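Local structure of cytoplasmic protein (Bacillus cereus, 2O3L) at residues V20-K23 with I24-M28; G65-V68 with A69-A72. The protein is of unknown function; this fragment, most of a DUF1048 family protein, is all helical and winds into a left-handed superhelix. All coordinates share one frame; numbering follows the deposited sequence.

Interaction 1: V20-K23 with I24-M28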
ATOM      1  N   VAL A  20      -5.163   2.495   6.627  1.00 36.91           N
ATOM      2  CA  VAL A  20      -3.729   2.389   6.522  1.00 37.71           C
ATOM      3  C   VAL A  20      -3.261   2.446   5.058  1.00 41.75           C
ATOM      4  O   VAL A  20      -2.280   3.097   4.771  1.00 39.29           O
ATOM      5  CB  VAL A  20      -3.208   1.157   7.222  1.00 39.47           C
ATOM      6  CG1 VAL A  20      -1.707   0.959   6.939  1.00 41.30           C
ATOM      7  CG2 VAL A  20      -3.445   1.333   8.731  1.00 42.54           C
ATOM      8  N   PHE A  21      -3.971   1.764   4.167  1.00 37.62           N
ATOM      9  CA  PHE A  21      -3.709   1.904   2.759  1.00 41.44           C
ATOM     10  C   PHE A  21      -3.768   3.367   2.285  1.00 38.86           C
ATOM     11  O   PHE A  21      -2.922   3.799   1.529  1.00 39.44           O
ATOM     12  CB  PHE A  21      -4.664   1.058   1.899  1.00 40.30           C
ATOM     13  CG  PHE A  21      -4.366   1.188   0.435  1.00 41.56           C
ATOM     14  CD1 PHE A  21      -3.346   0.456  -0.135  1.00 49.86           C
ATOM     15  CD2 PHE A  21      -5.018   2.136  -0.340  1.00 47.53           C
ATOM     16  CE1 PHE A  21      -3.000   0.637  -1.449  1.00 46.42           C
ATOM     17  CE2 PHE A  21      -4.708   2.291  -1.660  1.00 47.08           C
ATOM     18  CZ  PHE A  21      -3.677   1.548  -2.216  1.00 44.87           C
ATOM     19  N   LYS A  22      -4.821   4.069   2.675  1.00 39.43           N
ATOM     20  CA  LYS A  22      -4.988   5.476   2.348  1.00 41.28           C
ATOM     21  C   LYS A  22      -3.839   6.331   2.884  1.00 40.53           C
ATOM     22  O   LYS A  22      -3.363   7.242   2.198  1.00 38.30           O
ATOM     23  CB  LYS A  22      -6.296   5.968   2.941  1.00 40.09           C
ATOM     24  CG  LYS A  22      -6.560   7.428   2.670  1.00 46.47           C
ATOM     25  CD  LYS A  22      -7.973   7.875   3.109  1.00 48.34           C
ATOM     26  CE  LYS A  22      -8.108   8.066   4.601  1.00 55.30           C
ATOM     27  NZ  LYS A  22      -9.342   8.821   4.814  1.00 68.70           N
ATOM     28  N   LYS A  23      -3.399   6.031   4.103  1.00 40.75           N
ATOM     29  CA  LYS A  23      -2.250   6.733   4.696  1.00 40.27           C
ATOM     30  C   LYS A  23      -0.988   6.562   3.797  1.00 37.42           C
ATOM     31  O   LYS A  23      -0.342   7.509   3.460  1.00 39.06           O
ATOM     32  CB  LYS A  23      -2.002   6.274   6.130  1.00 38.88           C
ATOM     33  CG  LYS A  23      -2.957   6.818   7.185  1.00 38.00           C
ATOM     34  CD  LYS A  23      -2.712   6.259   8.602  1.00 37.62           C
ATOM     35  CE  LYS A  23      -1.280   6.472   9.124  1.00 44.49           C
ATOM     36  NZ  LYS A  23      -1.056   6.252  10.619  1.00 42.01           N
ATOM     37  N   ILE A  24      -0.705   5.345   3.388  1.00 39.81           N
ATOM     38  CA  ILE A  24       0.425   5.001   2.543  1.00 36.54           C
ATOM     39  C   ILE A  24       0.339   5.598   1.145  1.00 37.40           C
ATOM     40  O   ILE A  24       1.328   6.120   0.605  1.00 34.26           O
ATOM     41  CB  ILE A  24       0.518   3.491   2.425  1.00 39.73           C
ATOM     42  CG1 ILE A  24       0.862   2.916   3.796  1.00 38.27           C
ATOM     43  CG2 ILE A  24       1.602   3.105   1.421  1.00 36.13           C
ATOM     44  CD1 ILE A  24       0.834   1.415   3.839  1.00 40.62           C
ATOM     45  N   GLN A  25      -0.852   5.528   0.557  1.00 35.72           N
ATOM     46  CA  GLN A  25      -1.069   6.150  -0.751  1.00 40.49           C
ATOM     47  C   GLN A  25      -0.775   7.656  -0.681  1.00 40.17           C
ATOM     48  O   GLN A  25      -0.035   8.220  -1.517  1.00 38.16           O
ATOM     49  CB  GLN A  25      -2.500   5.873  -1.208  1.00 41.68           C
ATOM     50  CG  GLN A  25      -2.804   6.324  -2.583  1.00 52.16           C
ATOM     51  CD  GLN A  25      -4.162   5.867  -3.026  1.00 53.11           C
ATOM     52  OE1 GLN A  25      -5.123   5.993  -2.270  1.00 57.88           O
ATOM     53  NE2 GLN A  25      -4.259   5.326  -4.260  1.00 46.82           N
ATOM     54  N   ASN A  26      -1.285   8.308   0.353  1.00 37.79           N
ATOM     55  CA  ASN A  26      -1.025   9.720   0.501  1.00 37.78           C
ATOM     56  C   ASN A  26       0.460   9.994   0.777  1.00 35.72           C
ATOM     57  O   ASN A  26       1.032  10.966   0.258  1.00 35.29           O
ATOM     58  CB  ASN A  26      -1.920  10.333   1.578  1.00 37.52           C
ATOM     59  CG  ASN A  26      -3.320  10.620   1.061  1.00 48.87           C
ATOM     60  OD1 ASN A  26      -3.531  11.585   0.311  1.00 57.13           O
ATOM     61  ND2 ASN A  26      -4.278   9.776   1.434  1.00 44.75           N
ATOM     62  N   TYR A  27       1.073   9.169   1.607  1.00 35.09           N
ATOM     63  CA  TYR A  27       2.482   9.382   1.939  1.00 34.68           C
ATOM     64  C   TYR A  27       3.320   9.336   0.624  1.00 34.41           C
ATOM     65  O   TYR A  27       4.164  10.191   0.352  1.00 34.40           O
ATOM     66  CB  TYR A  27       2.974   8.367   2.952  1.00 33.76           C
ATOM     67  CG  TYR A  27       4.424   8.594   3.320  1.00 32.48           C
ATOM     68  CD1 TYR A  27       5.467   8.123   2.500  1.00 37.74           C
ATOM     69  CD2 TYR A  27       4.760   9.262   4.467  1.00 36.20           C
ATOM     70  CE1 TYR A  27       6.804   8.326   2.850  1.00 32.73           C
ATOM     71  CE2 TYR A  27       6.092   9.486   4.829  1.00 39.99           C
ATOM     72  CZ  TYR A  27       7.099   9.029   4.017  1.00 36.35           C
ATOM     73  OH  TYR A  27       8.379   9.280   4.385  1.00 38.63           O
HETATM   74  N   MSE A  28       3.014   8.366  -0.217  1.00 36.00           N
HETATM   75  CA  MSE A  28       3.758   8.163  -1.461  1.00 40.83           C
HETATM   76  C   MSE A  28       3.553   9.321  -2.442  1.00 37.43           C
HETATM   77  O   MSE A  28       4.490   9.793  -3.056  1.00 36.66           O
HETATM   78  CB  MSE A  28       3.336   6.828  -2.088  1.00 37.15           C
HETATM   79  CG  MSE A  28       3.835   5.686  -1.232  1.00 45.80           C
HETATM   80 SE   MSE A  28       3.467   3.951  -2.019  0.70 51.50          SE
HETATM   81  CE  MSE A  28       4.101   4.278  -3.761  1.00 51.65           C
TER
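Ile24 packs against Val20 one turn earlier in the helix. Ile24 N donates to Val20 O at 3.1 Å. The CG1 branch leans back over the same carbonyl, because it lies anti to its own carbonyl carbon (chi1 -66°). Ile24 CD1 then ends 4.0 Å from Val20 CG1, an apolar contact turned toward helices 60-64 and 68-82. Gln25 follows, with Gln25 N bonded to Phe21 O at 2.9 Å. Its extended chain carries the amide alongside the Phe21 ring, where Gln25 OE1 lies 3.8 Å from Phe21 CE2. The amide and ring planes stand 65° apart. Gln25 NE2 makes a weak hydrogen bond to Gln43 on helix 36-56. Both side chains also touch helix 2-11. All of this is the i to i+4 pattern of the alpha-helix, here the middle of helix 15-31, with other helices of the superhelix packed round it. Asn26 adds a side-chain bond on the outer surface. Lys22 O accepts from Asn26 N at 3.0 Å and from Asn26 ND2 at 2.8 Å. The two donors come from opposite faces of the carbonyl plane, and ND2 stands well above it. Asn26 ND2 also lies 3.5 Å from Lys22 CG, and the two side chains run alongside each other. Tyr27 N bonds to Lys23 O at 2.9 Å. The Tyr27 ring runs on toward helix 68-82, where its OH is hydrogen-bonded to Asp73.

Interaction 2: G65-V68 with A69-A72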
ATOM      1  N   GLY A  65       3.928  -2.295  10.813  1.00 37.66           N
ATOM      2  CA  GLY A  65       4.465  -1.737  12.014  1.00 38.12           C
ATOM      3  C   GLY A  65       3.662  -0.494  12.324  1.00 41.28           C
ATOM      4  O   GLY A  65       2.859  -0.010  11.489  1.00 39.81           O
ATOM      5  N   GLU A  66       3.854   0.035  13.525  1.00 40.60           N
ATOM      6  CA  GLU A  66       3.048   1.160  13.972  1.00 44.73           C
ATOM      7  C   GLU A  66       3.431   2.422  13.253  1.00 41.58           C
ATOM      8  O   GLU A  66       2.594   3.311  13.046  1.00 40.45           O
ATOM      9  CB  GLU A  66       3.160   1.332  15.491  1.00 44.93           C
ATOM     10  CG  GLU A  66       2.280   0.293  16.215  1.00 58.23           C
ATOM     11  CD  GLU A  66       2.136   0.543  17.715  1.00 58.33           C
ATOM     12  OE1 GLU A  66       2.928   1.341  18.299  1.00 71.82           O
ATOM     13  OE2 GLU A  66       1.222  -0.078  18.301  1.00 78.22           O
ATOM     14  N   ASP A  67       4.711   2.519  12.896  1.00 38.85           N
ATOM     15  CA  ASP A  67       5.198   3.662  12.162  1.00 37.54           C
ATOM     16  C   ASP A  67       4.962   3.497  10.650  1.00 39.24           C
ATOM     17  O   ASP A  67       5.839   3.058   9.917  1.00 36.39           O
ATOM     18  CB  ASP A  67       6.678   3.882  12.452  1.00 38.48           C
ATOM     19  CG  ASP A  67       7.195   5.186  11.884  1.00 37.66           C
ATOM     20  OD1 ASP A  67       6.444   5.863  11.133  1.00 42.05           O
ATOM     21  OD2 ASP A  67       8.363   5.521  12.182  1.00 50.49           O
ATOM     22  N   VAL A  68       3.776   3.903  10.199  1.00 39.33           N
ATOM     23  CA  VAL A  68       3.361   3.734   8.810  1.00 41.11           C
ATOM     24  C   VAL A  68       4.199   4.605   7.880  1.00 40.41           C
ATOM     25  O   VAL A  68       4.509   4.200   6.774  1.00 41.45           O
ATOM     26  CB  VAL A  68       1.831   4.006   8.641  1.00 41.25           C
ATOM     27  CG1 VAL A  68       1.391   3.958   7.176  1.00 43.53           C
ATOM     28  CG2 VAL A  68       1.063   3.004   9.459  1.00 40.67           C
ATOM     29  N   ALA A  69       4.613   5.789   8.327  1.00 40.51           N
ATOM     30  CA  ALA A  69       5.454   6.629   7.480  1.00 40.50           C
ATOM     31  C   ALA A  69       6.770   5.937   7.163  1.00 39.21           C
ATOM     32  O   ALA A  69       7.246   5.991   6.043  1.00 41.09           O
ATOM     33  CB  ALA A  69       5.726   8.001   8.144  1.00 39.70           C
ATOM     34  N   SER A  70       7.348   5.262   8.152  1.00 40.18           N
ATOM     35  CA  SER A  70       8.604   4.595   7.941  1.00 41.37           C
ATOM     36  C   SER A  70       8.429   3.378   7.008  1.00 40.99           C
ATOM     37  O   SER A  70       9.301   3.110   6.186  1.00 40.20           O
ATOM     38  CB  SER A  70       9.231   4.225   9.275  1.00 41.20           C
ATOM     39  OG  SER A  70      10.302   3.367   9.049  1.00 48.13           O
ATOM     40  N   PHE A  71       7.305   2.680   7.118  1.00 37.49           N
ATOM     41  CA  PHE A  71       6.940   1.628   6.182  1.00 38.31           C
ATOM     42  C   PHE A  71       6.834   2.170   4.734  1.00 39.79           C
ATOM     43  O   PHE A  71       7.449   1.635   3.811  1.00 36.57           O
ATOM     44  CB  PHE A  71       5.603   0.997   6.588  1.00 36.63           C
ATOM     45  CG  PHE A  71       5.167  -0.112   5.693  1.00 36.92           C
ATOM     46  CD1 PHE A  71       5.759  -1.359   5.785  1.00 37.90           C
ATOM     47  CD2 PHE A  71       4.206   0.092   4.720  1.00 37.36           C
ATOM     48  CE1 PHE A  71       5.360  -2.389   4.931  1.00 37.22           C
ATOM     49  CE2 PHE A  71       3.809  -0.925   3.863  1.00 40.88           C
ATOM     50  CZ  PHE A  71       4.406  -2.172   3.964  1.00 37.03           C
ATOM     51  N   ALA A  72       6.063   3.237   4.562  1.00 38.42           N
ATOM     52  CA  ALA A  72       5.819   3.800   3.253  1.00 40.79           C
ATOM     53  C   ALA A  72       7.122   4.342   2.700  1.00 43.78           C
ATOM     54  O   ALA A  72       7.427   4.158   1.521  1.00 44.84           O
ATOM     55  CB  ALA A  72       4.753   4.865   3.323  1.00 40.98           C
TER
HETATM   56  O   HOH W   1       4.004   7.253  11.151  1.00 35.73           O
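An aspartate N-cap starts helix 68-82, and Asp67 supplies it. Its carboxylate oxygen OD1 accepts from Ser70 N at 3.2 Å. The N-H points fairly straight at the oxygen (156°), but it comes from above the carboxylate plane. Asp67 CG lies anti to the backbone N (chi1 -171°), which places the carboxylate beside the first turn of the helix. The other oxygen, Asp67 OD2, rests against Ser70 CB at 3.3 Å. A water also joins the cap. The water oxygen donates to Asp67 OD1 at 2.8 Å and accepts from Ala69 N at 3.2 Å, so it bridges the carboxylate to a second N-H of the first turn. The negative charge sits at the N-terminal end of the helix, where the helix dipole would probably favour it. Asp67 is also the centre of an inverse gamma turn, with a weak bond from Val68 N to Glu66 O. The regular helix bonds then take over. Phe71 N reaches Asp67 O at 3.2 Å. Ala72 N meets Val68 O at 2.9 Å, and Ala72 CB packs close to the same oxygen. Before the cap, Gly65, just after helix 60-64, leaves the helical conformation with a positive phi of 75°. The loop joins helix 60-64 to helix 68-82. Val68 touches Leu61 and Phe71 touches Thr64, both on helix 60-64. Val68, Ala69, Phe71 and Ala72 also pack on helix 15-31.

From the N terminus, helix 2-11 comes first, and interaction 1 then falls within helix 15-31. The chain runs on through helices 36-56 and 60-64 before interaction 2 opens helix 68-82. Each contact is local and closes no large loop. They follow in series, neither nested nor crossed. In space their centres are about 10 Å apart, and they touch. Ile24 CG1 meets Val68 CG1 at 3.6 Å, and Ile24 CD1 meets Phe71 CD2 at 3.7 Å. Tyr27 CD1 lies 3.4 Å from Ala72 CB. The first turn of helix 68-82 is thereby packed against the middle of helix 15-31.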